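Long-range contacts in beta-galactosidase (Trichoderma reesei, PDB 3OG2), which probably hydrolyses terminal non-reducing beta-D-galactose residues from beta-D-galactosides, as a glycosylated glycoside hydrolase of family 35: residues 77-82 with 129-134; 122-127 with 785-790; 707-712 with 828-833. All blocks are in the same frame, centred on the assembly; numbering follows the deposited sequence.

Interaction 1. Residues 77-82 with 129-134; sequences VDWALL and PGWLQR. With NAG (2-acetamido-2-deoxy-beta-D-glucopyranose), chain E.
A proline laid over a tryptophan face, a CH-pi contact, joins Trp79 and Pro129 in the TIM-barrel domain, where the loop that follows barrel strand 72-76 meets the long loop that follows strand 110-116. Pro129 CG stands 3.5 Å from the centroid of the Trp79 five-membered ring, only 6° off the ring normal, which puts CG almost directly over the centre of that ring. Its neighbour Pro129 CD comes still closer to the ring atoms, 3.3 Å from Trp79 CD2, where the two rings of the indole fuse. Chi1 of 175° sets CG of Trp79 anti to the backbone N; the indole beyond it meets three side chains of 129-134. On the six-membered ring, Trp79 CZ2 lies 3.7 Å from Trp131 CH2, the two indoles standing nearly perpendicular (planes at 87°) in an oblique pairing. Leu132 CD1 lies by CH2 and CZ3 of the same ring, 3.9 Å from Trp79 CH2. Ala80 CA adds a contact of 3.8 Å with Pro129 CG. Glu83 holds both indole nitrogens, bonding Trp79 NE1 through its carboxylate and Trp131 NE1 through its carbonyl, while the ring of Tyr153 from helix 144-163 stacks on Trp79. At the outer end of the same 3-10 turn, Arg134 NE donates a 3.0 Å hydrogen bond to NAG O7, near the guanidinium plane, tying the turn to the sugar on Asn689. Between the two segments themselves the contact is apolar: dispersion and CH-pi attraction bind a buried electron-rich indole to saturated carbons, and the N-H of Trp79 and that of Trp131 are both satisfied by Glu83, so burial need not cost unpaired indole donors.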
ATOM      1  N   VAL A  77       9.967   6.807  -0.035  1.00  6.22           N
ATOM      2  CA  VAL A  77      10.985   6.582  -1.075  1.00  7.02           C
ATOM      3  C   VAL A  77      11.933   5.529  -0.542  1.00  6.52           C
ATOM      4  O   VAL A  77      12.295   5.601   0.658  1.00  7.47           O
ATOM      5  CB  VAL A  77      11.752   7.862  -1.425  1.00  7.98           C
ATOM      6  CG1 VAL A  77      12.732   7.558  -2.556  1.00  8.13           C
ATOM      7  CG2 VAL A  77      10.816   9.006  -1.759  1.00  8.51           C
ATOM      8  N   ASP A  78      12.310   4.545  -1.362  1.00  7.15           N
ATOM      9  CA  ASP A  78      13.171   3.447  -0.928  1.00  7.28           C
ATOM     10  C   ASP A  78      14.591   3.698  -1.396  1.00  6.54           C
ATOM     11  O   ASP A  78      14.926   3.531  -2.590  1.00  7.30           O
ATOM     12  CB  ASP A  78      12.587   2.145  -1.512  1.00  7.51           C
ATOM     13  CG  ASP A  78      13.331   0.929  -1.073  1.00  7.13           C
ATOM     14  OD1 ASP A  78      14.369   0.979  -0.388  1.00  8.93           O
ATOM     15  OD2 ASP A  78      12.842  -0.215  -1.431  1.00  9.31           O
ATOM     16  N   TRP A  79      15.452   4.078  -0.448  1.00  6.72           N
ATOM     17  CA  TRP A  79      16.850   4.426  -0.746  1.00  6.56           C
ATOM     18  C   TRP A  79      17.541   3.270  -1.466  1.00  6.41           C
ATOM     19  O   TRP A  79      18.328   3.510  -2.404  1.00  7.28           O
ATOM     20  CB  TRP A  79      17.505   4.753   0.618  1.00  7.46           C
ATOM     21  CG  TRP A  79      18.967   5.038   0.611  1.00  6.49           C
ATOM     22  CD1 TRP A  79      19.839   5.303  -0.445  1.00  6.98           C
ATOM     23  CD2 TRP A  79      19.779   5.093   1.799  1.00  6.72           C
ATOM     24  NE1 TRP A  79      21.103   5.508   0.034  1.00  7.06           N
ATOM     25  CE2 TRP A  79      21.102   5.385   1.406  1.00  7.24           C
ATOM     26  CE3 TRP A  79      19.506   4.919   3.152  1.00  6.77           C
ATOM     27  CZ2 TRP A  79      22.141   5.507   2.315  1.00  7.73           C
ATOM     28  CZ3 TRP A  79      20.524   5.036   4.067  1.00  7.58           C
ATOM     29  CH2 TRP A  79      21.831   5.326   3.637  1.00  8.59           C
ATOM     30  N   ALA A  80      17.303   2.038  -1.055  1.00  6.88           N
ATOM     31  CA  ALA A  80      18.010   0.873  -1.610  1.00  7.71           C
ATOM     32  C   ALA A  80      17.818   0.779  -3.133  1.00  8.27           C
ATOM     33  O   ALA A  80      18.676   0.206  -3.803  1.00 10.19           O
ATOM     34  CB  ALA A  80      17.506  -0.414  -0.961  1.00  9.04           C
ATOM     35  N   LEU A  81      16.707   1.326  -3.669  1.00  6.76           N
ATOM     36  CA  LEU A  81      16.523   1.295  -5.147  1.00  7.40           C
ATOM     37  C   LEU A  81      17.219   2.433  -5.862  1.00  7.68           C
ATOM     38  O   LEU A  81      17.433   2.296  -7.075  1.00  8.85           O
ATOM     39  CB  LEU A  81      15.008   1.335  -5.444  1.00  8.36           C
ATOM     40  CG  LEU A  81      14.264   0.040  -5.006  1.00  8.45           C
ATOM     41  CD1 LEU A  81      12.759   0.291  -5.135  1.00 10.74           C
ATOM     42  CD2 LEU A  81      14.707  -1.129  -5.851  1.00 11.29           C
ATOM     43  N   LEU A  82      17.506   3.526  -5.120  1.00  7.37           N
ATOM     44  CA  LEU A  82      18.033   4.730  -5.776  1.00  7.73           C
ATOM     45  C   LEU A  82      19.504   4.922  -5.584  1.00  8.07           C
ATOM     46  O   LEU A  82      20.093   5.778  -6.267  1.00 10.76           O
ATOM     47  CB  LEU A  82      17.296   5.959  -5.204  1.00  7.60           C
ATOM     48  CG  LEU A  82      15.776   5.867  -5.297  1.00  7.94           C
ATOM     49  CD1 LEU A  82      15.173   7.231  -4.959  1.00  8.72           C
ATOM     50  CD2 LEU A  82      15.293   5.439  -6.682  1.00  9.52           C
ATOM     51  N   PRO A 129      20.265   0.429   1.810  1.00  6.90           N
ATOM     52  CA  PRO A 129      20.990  -0.400   0.841  1.00  7.40           C
ATOM     53  C   PRO A 129      21.885  -1.418   1.570  1.00  7.29           C
ATOM     54  O   PRO A 129      22.437  -1.184   2.667  1.00  7.85           O
ATOM     55  CB  PRO A 129      21.884   0.579   0.090  1.00  7.40           C
ATOM     56  CG  PRO A 129      21.190   1.915   0.287  1.00  9.97           C
ATOM     57  CD  PRO A 129      20.609   1.850   1.681  1.00  8.60           C
ATOM     58  N   GLY A 130      22.087  -2.586   0.949  1.00  7.62           N
ATOM     59  CA  GLY A 130      22.849  -3.655   1.601  1.00  7.79           C
ATOM     60  C   GLY A 130      24.304  -3.267   1.891  1.00  6.81           C
ATOM     61  O   GLY A 130      24.925  -3.899   2.760  1.00  8.07           O
ATOM     62  N   TRP A 131      24.841  -2.256   1.168  1.00  7.14           N
ATOM     63  CA  TRP A 131      26.198  -1.835   1.521  1.00  8.02           C
ATOM     64  C   TRP A 131      26.297  -1.173   2.887  1.00  7.95           C
ATOM     65  O   TRP A 131      27.435  -1.029   3.368  1.00  9.30           O
ATOM     66  CB  TRP A 131      26.751  -0.976   0.404  1.00  8.72           C
ATOM     67  CG  TRP A 131      25.935   0.126  -0.178  1.00  7.74           C
ATOM     68  CD1 TRP A 131      25.181   0.065  -1.289  1.00  7.85           C
ATOM     69  CD2 TRP A 131      25.852   1.466   0.317  1.00  9.13           C
ATOM     70  NE1 TRP A 131      24.591   1.261  -1.552  1.00  9.22           N
ATOM     71  CE2 TRP A 131      24.986   2.150  -0.588  1.00  9.29           C
ATOM     72  CE3 TRP A 131      26.407   2.173   1.400  1.00 10.76           C
ATOM     73  CZ2 TRP A 131      24.640   3.500  -0.455  1.00 11.26           C
ATOM     74  CZ3 TRP A 131      26.040   3.518   1.506  1.00 13.04           C
ATOM     75  CH2 TRP A 131      25.179   4.161   0.595  1.00 12.18           C
ATOM     76  N   LEU A 132      25.179  -0.865   3.553  1.00  7.78           N
ATOM     77  CA  LEU A 132      25.302  -0.435   4.957  1.00  8.65           C
ATOM     78  C   LEU A 132      25.729  -1.576   5.850  1.00  8.32           C
ATOM     79  O   LEU A 132      26.128  -1.347   6.992  1.00  9.80           O
ATOM     80  CB  LEU A 132      23.987   0.173   5.441  1.00 11.06           C
ATOM     81  CG  LEU A 132      23.728   1.615   4.984  1.00 14.90           C
ATOM     82  CD1 LEU A 132      22.502   2.142   5.755  1.00 13.28           C
ATOM     83  CD2 LEU A 132      24.825   2.639   5.037  1.00 19.16           C
ATOM     84  N   GLN A 133      25.677  -2.863   5.394  1.00  8.32           N
ATOM     85  CA  GLN A 133      26.278  -3.900   6.199  1.00  8.82           C
ATOM     86  C   GLN A 133      27.791  -3.704   6.356  1.00  9.74           C
ATOM     87  O   GLN A 133      28.339  -4.256   7.308  1.00 12.25           O
ATOM     88  CB  GLN A 133      26.021  -5.297   5.592  1.00  9.18           C
ATOM     89  CG  GLN A 133      24.537  -5.610   5.438  1.00  8.68           C
ATOM     90  CD  GLN A 133      24.222  -7.081   5.473  1.00  8.65           C
ATOM     91  OE1 GLN A 133      25.115  -7.931   5.222  1.00 10.73           O
ATOM     92  NE2 GLN A 133      22.962  -7.471   5.749  1.00  8.44           N
ATOM     93  N   ARG A 134      28.411  -2.908   5.491  1.00  8.69           N
ATOM     94  CA  ARG A 134      29.826  -2.663   5.586  1.00  8.89           C
ATOM     95  C   ARG A 134      30.141  -1.385   6.374  1.00  9.91           C
ATOM     96  O   ARG A 134      31.289  -0.948   6.443  1.00 13.10           O
ATOM     97  CB  ARG A 134      30.419  -2.526   4.182  1.00  9.19           C
ATOM     98  CG  ARG A 134      30.170  -3.813   3.378  1.00  9.72           C
ATOM     99  CD  ARG A 134      31.075  -3.856   2.155  1.00  9.67           C
ATOM    100  NE  ARG A 134      31.039  -2.692   1.260  1.00 10.12           N
ATOM    101  CZ  ARG A 134      30.226  -2.585   0.197  1.00  8.37           C
ATOM    102  NH1 ARG A 134      29.364  -3.572  -0.102  1.00  9.27           N
ATOM    103  NH2 ARG A 134      30.262  -1.519  -0.604  1.00  8.89           N
TER
HETATM  104  C1  NAG E1044      35.459  -0.912   5.872  1.00 25.52           C
HETATM  105  C2  NAG E1044      35.351  -0.585   4.371  1.00 32.95           C
HETATM  106  C3  NAG E1044      36.409   0.384   3.872  1.00 35.17           C
HETATM  107  C4  NAG E1044      36.542   1.631   4.767  1.00 35.27           C
HETATM  108  C5  NAG E1044      36.582   1.158   6.230  1.00 30.94           C
HETATM  109  C6  NAG E1044      36.718   2.361   7.169  1.00 32.81           C
HETATM  110  C7  NAG E1044      34.338  -1.959   2.599  1.00 49.21           C
HETATM  111  C8  NAG E1044      34.731  -3.003   1.569  1.00 40.17           C
HETATM  112  N2  NAG E1044      35.286  -1.732   3.513  1.00 43.14           N
HETATM  113  O3  NAG E1044      36.176   0.796   2.531  1.00 55.30           O
HETATM  114  O4  NAG E1044      37.754   2.310   4.418  1.00 50.19           O
HETATM  115  O5  NAG E1044      35.403   0.371   6.523  1.00 23.96           O
HETATM  116  O6  NAG E1044      37.199   2.040   8.454  1.00 36.62           O
HETATM  117  O7  NAG E1044      33.398  -1.202   2.305  1.00 33.16           O

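Interaction 2. Residues 122-127 with 785-790. With GLC (alpha-D-glucopyranose), chain C.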
ATOM      1  N   GLU A 122       8.236  -2.769   5.313  1.00  6.91           N
ATOM      2  CA  GLU A 122       8.304  -4.169   4.857  1.00  6.40           C
ATOM      3  C   GLU A 122       9.081  -4.319   3.538  1.00  6.83           C
ATOM      4  O   GLU A 122       8.841  -5.204   2.732  1.00  7.29           O
ATOM      5  CB  GLU A 122       6.909  -4.799   4.751  1.00  7.54           C
ATOM      6  CG  GLU A 122       6.299  -5.027   6.162  1.00  8.24           C
ATOM      7  CD  GLU A 122       5.786  -3.749   6.802  1.00  7.91           C
ATOM      8  OE1 GLU A 122       4.880  -3.084   6.209  1.00 10.12           O
ATOM      9  OE2 GLU A 122       6.218  -3.422   7.941  1.00 10.35           O
ATOM     10  N   VAL A 123      10.072  -3.430   3.349  1.00  6.70           N
ATOM     11  CA  VAL A 123      10.970  -3.505   2.202  1.00  7.01           C
ATOM     12  C   VAL A 123      12.335  -4.022   2.685  1.00  6.10           C
ATOM     13  O   VAL A 123      12.693  -3.905   3.874  1.00  6.75           O
ATOM     14  CB  VAL A 123      11.177  -2.189   1.435  1.00  6.98           C
ATOM     15  CG1 VAL A 123       9.811  -1.668   0.945  1.00  8.02           C
ATOM     16  CG2 VAL A 123      11.945  -1.120   2.208  1.00  8.64           C
ATOM     17  N   SER A 124      13.104  -4.561   1.730  1.00  6.28           N
ATOM     18  CA  SER A 124      14.427  -5.090   2.059  1.00  6.89           C
ATOM     19  C   SER A 124      15.263  -3.988   2.745  1.00  6.25           C
ATOM     20  O   SER A 124      15.343  -2.859   2.255  1.00  7.60           O
ATOM     21  CB  SER A 124      15.119  -5.533   0.767  1.00  7.62           C
ATOM     22  OG  SER A 124      16.362  -6.144   1.119  1.00  7.99           O
ATOM     23  N   GLY A 125      15.872  -4.346   3.872  1.00  6.32           N
ATOM     24  CA  GLY A 125      16.735  -3.481   4.692  1.00  6.96           C
ATOM     25  C   GLY A 125      15.946  -2.369   5.361  1.00  6.80           C
ATOM     26  O   GLY A 125      16.569  -1.425   5.917  1.00  7.85           O
ATOM     27  N   GLY A 126      14.606  -2.361   5.312  1.00  6.43           N
ATOM     28  CA  GLY A 126      13.849  -1.216   5.738  1.00  6.42           C
ATOM     29  C   GLY A 126      14.217   0.051   4.937  1.00  6.29           C
ATOM     30  O   GLY A 126      13.968   1.164   5.439  1.00  7.17           O
ATOM     31  N   GLY A 127      14.709  -0.128   3.733  1.00  6.69           N
ATOM     32  CA  GLY A 127      15.109   0.982   2.865  1.00  7.37           C
ATOM     33  C   GLY A 127      16.617   1.113   2.801  1.00  7.38           C
ATOM     34  O   GLY A 127      17.154   1.730   1.861  1.00  8.34           O
ATOM     35  N   THR A 785      15.616 -13.981   0.948  1.00  8.10           N
ATOM     36  CA  THR A 785      14.267 -13.394   0.773  1.00  7.43           C
ATOM     37  C   THR A 785      14.304 -11.911   1.102  1.00  6.53           C
ATOM     38  O   THR A 785      13.256 -11.281   1.264  1.00  8.20           O
ATOM     39  CB  THR A 785      13.250 -14.155   1.639  1.00  7.79           C
ATOM     40  OG1 THR A 785      13.827 -14.217   2.958  1.00  8.91           O
ATOM     41  CG2 THR A 785      13.038 -15.558   1.070  1.00  9.27           C
ATOM     42  N   GLY A 786      15.483 -11.323   1.164  1.00  7.35           N
ATOM     43  CA  GLY A 786      15.648  -9.860   1.361  1.00  7.79           C
ATOM     44  C   GLY A 786      16.499  -9.598   2.580  1.00  6.82           C
ATOM     45  O   GLY A 786      16.861 -10.544   3.313  1.00  7.96           O
ATOM     46  N   LEU A 787      16.836  -8.360   2.842  1.00  7.09           N
ATOM     47  CA  LEU A 787      17.573  -8.005   4.056  1.00  6.74           C
ATOM     48  C   LEU A 787      16.568  -7.579   5.119  1.00  6.91           C
ATOM     49  O   LEU A 787      15.478  -7.033   4.796  1.00  7.68           O
ATOM     50  CB  LEU A 787      18.525  -6.836   3.738  1.00  7.53           C
ATOM     51  CG  LEU A 787      19.498  -7.174   2.592  1.00  8.09           C
ATOM     52  CD1 LEU A 787      20.460  -6.015   2.362  1.00 11.15           C
ATOM     53  CD2 LEU A 787      20.255  -8.466   2.899  1.00 10.69           C
ATOM     54  N   ASP A 788      16.885  -7.871   6.367  1.00  7.54           N
ATOM     55  CA  ASP A 788      15.945  -7.574   7.434  1.00  8.43           C
ATOM     56  C   ASP A 788      15.812  -6.057   7.648  1.00  7.41           C
ATOM     57  O   ASP A 788      16.706  -5.271   7.303  1.00  8.86           O
ATOM     58  CB  ASP A 788      16.417  -8.206   8.753  1.00 10.17           C
ATOM     59  CG  ASP A 788      16.343  -9.732   8.724  1.00 11.99           C
ATOM     60  OD1 ASP A 788      15.634 -10.357   7.892  1.00 14.87           O
ATOM     61  OD2 ASP A 788      16.983 -10.386   9.585  1.00 18.60           O
ATOM     62  N   GLU A 789      14.687  -5.676   8.256  1.00  7.57           N
ATOM     63  CA  GLU A 789      14.469  -4.343   8.763  1.00  7.96           C
ATOM     64  C   GLU A 789      15.345  -4.040   9.979  1.00  7.59           C
ATOM     65  O   GLU A 789      16.088  -4.887  10.501  1.00  9.94           O
ATOM     66  CB  GLU A 789      12.955  -4.177   9.125  1.00  8.14           C
ATOM     67  CG  GLU A 789      12.106  -4.083   7.859  1.00  8.47           C
ATOM     68  CD  GLU A 789      10.630  -4.115   8.191  1.00  8.44           C
ATOM     69  OE1 GLU A 789      10.244  -4.860   9.178  1.00  9.94           O
ATOM     70  OE2 GLU A 789       9.847  -3.440   7.512  1.00  9.74           O
ATOM     71  N   ASN A 790      15.270  -2.760  10.399  1.00  8.29           N
ATOM     72  CA  ASN A 790      16.103  -2.243  11.486  1.00  8.32           C
ATOM     73  C   ASN A 790      15.257  -1.336  12.357  1.00  8.58           C
ATOM     74  O   ASN A 790      15.564  -0.169  12.621  1.00  9.33           O
ATOM     75  CB  ASN A 790      17.306  -1.475  10.891  1.00  9.18           C
ATOM     76  CG  ASN A 790      18.473  -1.443  11.859  1.00  8.20           C
ATOM     77  OD1 ASN A 790      19.401  -2.237  11.700  1.00  9.76           O
ATOM     78  ND2 ASN A 790      18.477  -0.552  12.861  1.00 10.76           N
TER
HETATM   79  C1  GLC C   8       6.677  -8.480  13.676  1.00 66.36           C
HETATM   80  C2  GLC C   8       6.101  -7.244  14.324  1.00 72.79           C
HETATM   81  C3  GLC C   8       6.396  -5.909  13.681  1.00 76.84           C
HETATM   82  C4  GLC C   8       7.775  -5.867  13.046  1.00 82.87           C
HETATM   83  C5  GLC C   8       7.895  -7.101  12.126  1.00 78.62           C
HETATM   84  C6  GLC C   8       8.991  -6.917  11.149  1.00 75.47           C
HETATM   85  O2  GLC C   8       4.702  -7.369  14.464  1.00 72.99           O
HETATM   86  O3  GLC C   8       6.289  -4.914  14.685  1.00 78.52           O
HETATM   87  O4  GLC C   8       7.959  -4.702  12.264  1.00 88.47           O
HETATM   88  O5  GLC C   8       7.864  -8.266  12.925  1.00 72.64           O
HETATM   89  O6  GLC C   8       9.729  -7.950  10.613  1.00 91.74           O
HETATM   90  O   HOH W   1       7.656  -4.916   9.448  1.00 14.33           O
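Ser124 sets OG anti to its own backbone N (chi1 -175°), which presents the hydroxyl oxygen to Leu787, while Glu789, with CD anti to CA (chi2 172°), extends its carboxylate to Glu122. Leu787 N donates to Ser124 OG at 2.8 Å in a nearly straight bond (170°). In return Gly125 N bonds Leu787 O at 2.9 Å, approaching from above the carbonyl plane. One residue on, Gly125 CA makes a CH...O contact of 3.2 Å with Asp788 O, a buried oxygen that has no conventional partner in the model. Glu789 OE2 accepts from the backbone N of Glu122 at 2.8 Å and lies 3.7 Å from Glu122 OE2. Water 1 bridges the two acids, donating to Glu122 OE2 and Glu789 OE1, each at 2.6 Å, and also bonds O4 of the glycan glucose. Glu122, part of the galactose-binding site, is held at OE1 by Tyr342. The contact thus joins the TIM-barrel loop between strand 110-116 and helix 144-163 to the loop between strands 775-782 and 803-811 of a beta domain distant in sequence.

Interaction 3. Residues 707-712 with 828-833; sequences GFHAGT and GGEDYR
The tight turn that starts at Gly828 delivers Gly829 and Glu830 to Gly707, Phe708 and His709. It is a type II' beta turn, closed by Asp831 N bonding Gly828 O at 2.9 Å, and its second position, Gly829, has the positive phi that suits glycine there. Lacking a side chain, Gly829 lies directly against the other segment: its CA sits 3.2 Å from Gly707 O and 3.7 Å from Phe708 CD1, the phenyl ring meeting it obliquely. Glu830 follows. Its backbone N also comes close to Gly707 O, though at an angle too poor for a hydrogen bond, and its side chain runs out extended beyond CG (chi2 160°) to the imidazole of His709. There His709 NE2 donates to Glu830 OE2 at 2.7 Å with an angle of 162°. The acceptor lies practically in the ring plane and is met on its anti lone pair, with carboxylate and imidazole 22° from coplanar. Glu830 OE2 is gripped twice, since Arg134 forms a salt bridge to it as well, and His709 ND1 is bonded to Ser704 OG, so both ring nitrogens have partners and the rotation of the imidazole is fixed. The backbone of Gly707 lies against one face of that imidazole, its C 3.6 Å above the plane and toward the rim. This is a His-carboxylate pair away from the annotated sites. The acid would be expected to stay ionised between an N-H donor and a guanidinium, and its negative charge probably polarises the imidazole and favours the proton on NE2.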
ATOM      1  N   GLY A 707      29.406  -6.880  -2.161  1.00  8.59           N
ATOM      2  CA  GLY A 707      28.563  -6.080  -3.050  1.00  9.06           C
ATOM      3  C   GLY A 707      27.312  -6.755  -3.546  1.00  8.61           C
ATOM      4  O   GLY A 707      26.661  -6.186  -4.469  1.00  8.57           O
ATOM      5  N   PHE A 708      26.949  -7.925  -3.003  1.00  7.49           N
ATOM      6  CA  PHE A 708      25.801  -8.684  -3.465  1.00  7.26           C
ATOM      7  C   PHE A 708      24.678  -8.569  -2.429  1.00  7.87           C
ATOM      8  O   PHE A 708      24.821  -9.179  -1.356  1.00  9.58           O
ATOM      9  CB  PHE A 708      26.171 -10.163  -3.681  1.00  7.40           C
ATOM     10  CG  PHE A 708      27.287 -10.311  -4.713  1.00  7.01           C
ATOM     11  CD1 PHE A 708      27.106  -9.894  -6.023  1.00  6.93           C
ATOM     12  CD2 PHE A 708      28.489 -10.893  -4.310  1.00  7.62           C
ATOM     13  CE1 PHE A 708      28.129 -10.076  -6.928  1.00  7.97           C
ATOM     14  CE2 PHE A 708      29.536 -11.045  -5.185  1.00  8.63           C
ATOM     15  CZ  PHE A 708      29.329 -10.626  -6.510  1.00  9.23           C
ATOM     16  N   HIS A 709      23.616  -7.857  -2.771  1.00  8.45           N
ATOM     17  CA  HIS A 709      22.576  -7.538  -1.784  1.00  8.45           C
ATOM     18  C   HIS A 709      21.217  -8.123  -2.113  1.00  8.41           C
ATOM     19  O   HIS A 709      20.284  -7.938  -1.304  1.00 10.15           O
ATOM     20  CB  HIS A 709      22.393  -5.982  -1.690  1.00  8.82           C
ATOM     21  CG  HIS A 709      23.734  -5.339  -1.479  1.00  7.84           C
ATOM     22  ND1 HIS A 709      24.587  -5.724  -0.437  1.00  8.31           N
ATOM     23  CD2 HIS A 709      24.356  -4.418  -2.259  1.00  8.69           C
ATOM     24  CE1 HIS A 709      25.696  -4.986  -0.577  1.00  7.60           C
ATOM     25  NE2 HIS A 709      25.578  -4.192  -1.651  1.00  8.29           N
ATOM     26  N   ALA A 710      21.074  -8.750  -3.266  1.00  8.39           N
ATOM     27  CA  ALA A 710      19.761  -9.069  -3.814  1.00  8.79           C
ATOM     28  C   ALA A 710      19.709 -10.538  -4.294  1.00  8.48           C
ATOM     29  O   ALA A 710      20.568 -11.010  -5.047  1.00  9.66           O
ATOM     30  CB  ALA A 710      19.458  -8.198  -5.031  1.00 11.52           C
ATOM     31  N   GLY A 711      18.622 -11.217  -3.952  1.00  8.68           N
ATOM     32  CA  GLY A 711      18.336 -12.518  -4.545  1.00  9.38           C
ATOM     33  C   GLY A 711      19.315 -13.602  -4.174  1.00  8.49           C
ATOM     34  O   GLY A 711      20.026 -13.587  -3.147  1.00  9.59           O
ATOM     35  N   THR A 712      19.339 -14.634  -5.051  1.00  8.43           N
ATOM     36  CA  THR A 712      20.023 -15.849  -4.690  1.00  8.63           C
ATOM     37  C   THR A 712      21.544 -15.682  -4.809  1.00  7.58           C
ATOM     38  O   THR A 712      22.059 -15.078  -5.749  1.00  9.07           O
ATOM     39  CB  THR A 712      19.566 -16.966  -5.677  1.00  9.62           C
ATOM     40  OG1 THR A 712      18.152 -16.973  -5.763  1.00 10.46           O
ATOM     41  CG2 THR A 712      20.063 -18.352  -5.258  1.00  9.94           C
ATOM     42  N   GLY A 828      28.034  -8.311 -11.357  1.00  8.76           N
ATOM     43  CA  GLY A 828      28.491  -6.941 -11.183  1.00 10.01           C
ATOM     44  C   GLY A 828      28.328  -6.430  -9.770  1.00  8.30           C
ATOM     45  O   GLY A 828      28.919  -5.415  -9.414  1.00 10.10           O
ATOM     46  N   GLY A 829      27.460  -7.097  -8.961  1.00  8.52           N
ATOM     47  CA  GLY A 829      27.193  -6.594  -7.616  1.00  9.22           C
ATOM     48  C   GLY A 829      26.653  -5.174  -7.644  1.00  8.43           C
ATOM     49  O   GLY A 829      25.595  -4.921  -8.270  1.00  9.27           O
ATOM     50  N   GLU A 830      27.317  -4.222  -6.967  1.00  8.59           N
ATOM     51  CA  GLU A 830      26.868  -2.837  -6.946  1.00  8.35           C
ATOM     52  C   GLU A 830      27.061  -2.185  -8.299  1.00  8.95           C
ATOM     53  O   GLU A 830      26.380  -1.163  -8.530  1.00 10.27           O
ATOM     54  CB  GLU A 830      27.617  -2.032  -5.857  1.00  9.15           C
ATOM     55  CG  GLU A 830      27.148  -2.564  -4.486  1.00  9.41           C
ATOM     56  CD  GLU A 830      28.069  -2.272  -3.343  1.00  9.77           C
ATOM     57  OE1 GLU A 830      29.108  -1.576  -3.465  1.00 12.15           O
ATOM     58  OE2 GLU A 830      27.759  -2.763  -2.235  1.00 10.11           O
ATOM     59  N   ASP A 831      27.918  -2.722  -9.153  1.00  9.98           N
ATOM     60  CA  ASP A 831      27.944  -2.298 -10.583  1.00 10.15           C
ATOM     61  C   ASP A 831      26.902  -3.140 -11.313  1.00 10.09           C
ATOM     62  O   ASP A 831      27.228  -3.910 -12.239  1.00 11.01           O
ATOM     63  CB  ASP A 831      29.345  -2.467 -11.137  1.00 12.33           C
ATOM     64  CG  ASP A 831      30.301  -1.544 -10.421  1.00 18.15           C
ATOM     65  OD1 ASP A 831      30.062  -0.331 -10.360  1.00 24.96           O
ATOM     66  OD2 ASP A 831      31.303  -2.030  -9.882  1.00 31.84           O
ATOM     67  N   TYR A 832      25.641  -3.023 -10.883  1.00  9.03           N
ATOM     68  CA  TYR A 832      24.614  -3.939 -11.408  1.00  8.68           C
ATOM     69  C   TYR A 832      24.340  -3.675 -12.869  1.00  9.22           C
ATOM     70  O   TYR A 832      24.527  -2.570 -13.411  1.00 11.55           O
ATOM     71  CB  TYR A 832      23.350  -3.826 -10.537  1.00  9.74           C
ATOM     72  CG  TYR A 832      22.745  -2.443 -10.453  1.00  9.55           C
ATOM     73  CD1 TYR A 832      23.201  -1.533  -9.482  1.00 10.44           C
ATOM     74  CD2 TYR A 832      21.717  -2.063 -11.292  1.00  9.45           C
ATOM     75  CE1 TYR A 832      22.656  -0.266  -9.371  1.00 10.53           C
ATOM     76  CE2 TYR A 832      21.145  -0.791 -11.204  1.00  9.83           C
ATOM     77  CZ  TYR A 832      21.630   0.101 -10.243  1.00 10.25           C
ATOM     78  OH  TYR A 832      21.047   1.358 -10.153  1.00 11.26           O
ATOM     79  N   ARG A 833      23.899  -4.689 -13.598  1.00 10.40           N
ATOM     80  CA  ARG A 833      23.857  -4.593 -15.058  1.00 10.84           C
ATOM     81  C   ARG A 833      22.599  -3.971 -15.601  1.00 14.18           C
ATOM     82  O   ARG A 833      22.618  -3.479 -16.743  1.00 22.22           O
ATOM     83  CB  ARG A 833      24.058  -5.993 -15.655  1.00 14.52           C
ATOM     84  CG  ARG A 833      25.434  -6.571 -15.398  1.00 12.57           C
ATOM     85  CD  ARG A 833      26.546  -5.707 -16.009  1.00 17.58           C
ATOM     86  NE  ARG A 833      27.845  -6.375 -15.900  1.00 18.49           N
ATOM     87  CZ  ARG A 833      28.485  -6.952 -16.892  1.00 16.38           C
ATOM     88  NH1 ARG A 833      27.962  -6.955 -18.112  1.00 18.11           N
ATOM     89  NH2 ARG A 833      29.667  -7.528 -16.638  1.00 20.05           N
TER

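How the interactions relate
Interaction 2 bridges the TIM barrel and a beta domain, with interaction 1 on the barrel side and interaction 3 on the beta side. Interactions 1 and 2 have centres about 9 Å apart and share the loop after strand 110-116: Gly127 O lies 3.3 Å from Trp79 CB, and Leu787 CD1 lies 3.4 Å from Gly130 CA. Interaction 3, whose centre is about 12 Å from that of interaction 1, touches it through Arg134 NH1 and Glu830 OE2 (2.8 Å) and through His709 CE1, 3.3 Å from Gly130 C. Toward the galactose site the order is plain: interaction 2 contains Glu122 of that site, the Trp79 side chain stands about 7 Å from that of Ile119, and interaction 3 lies away.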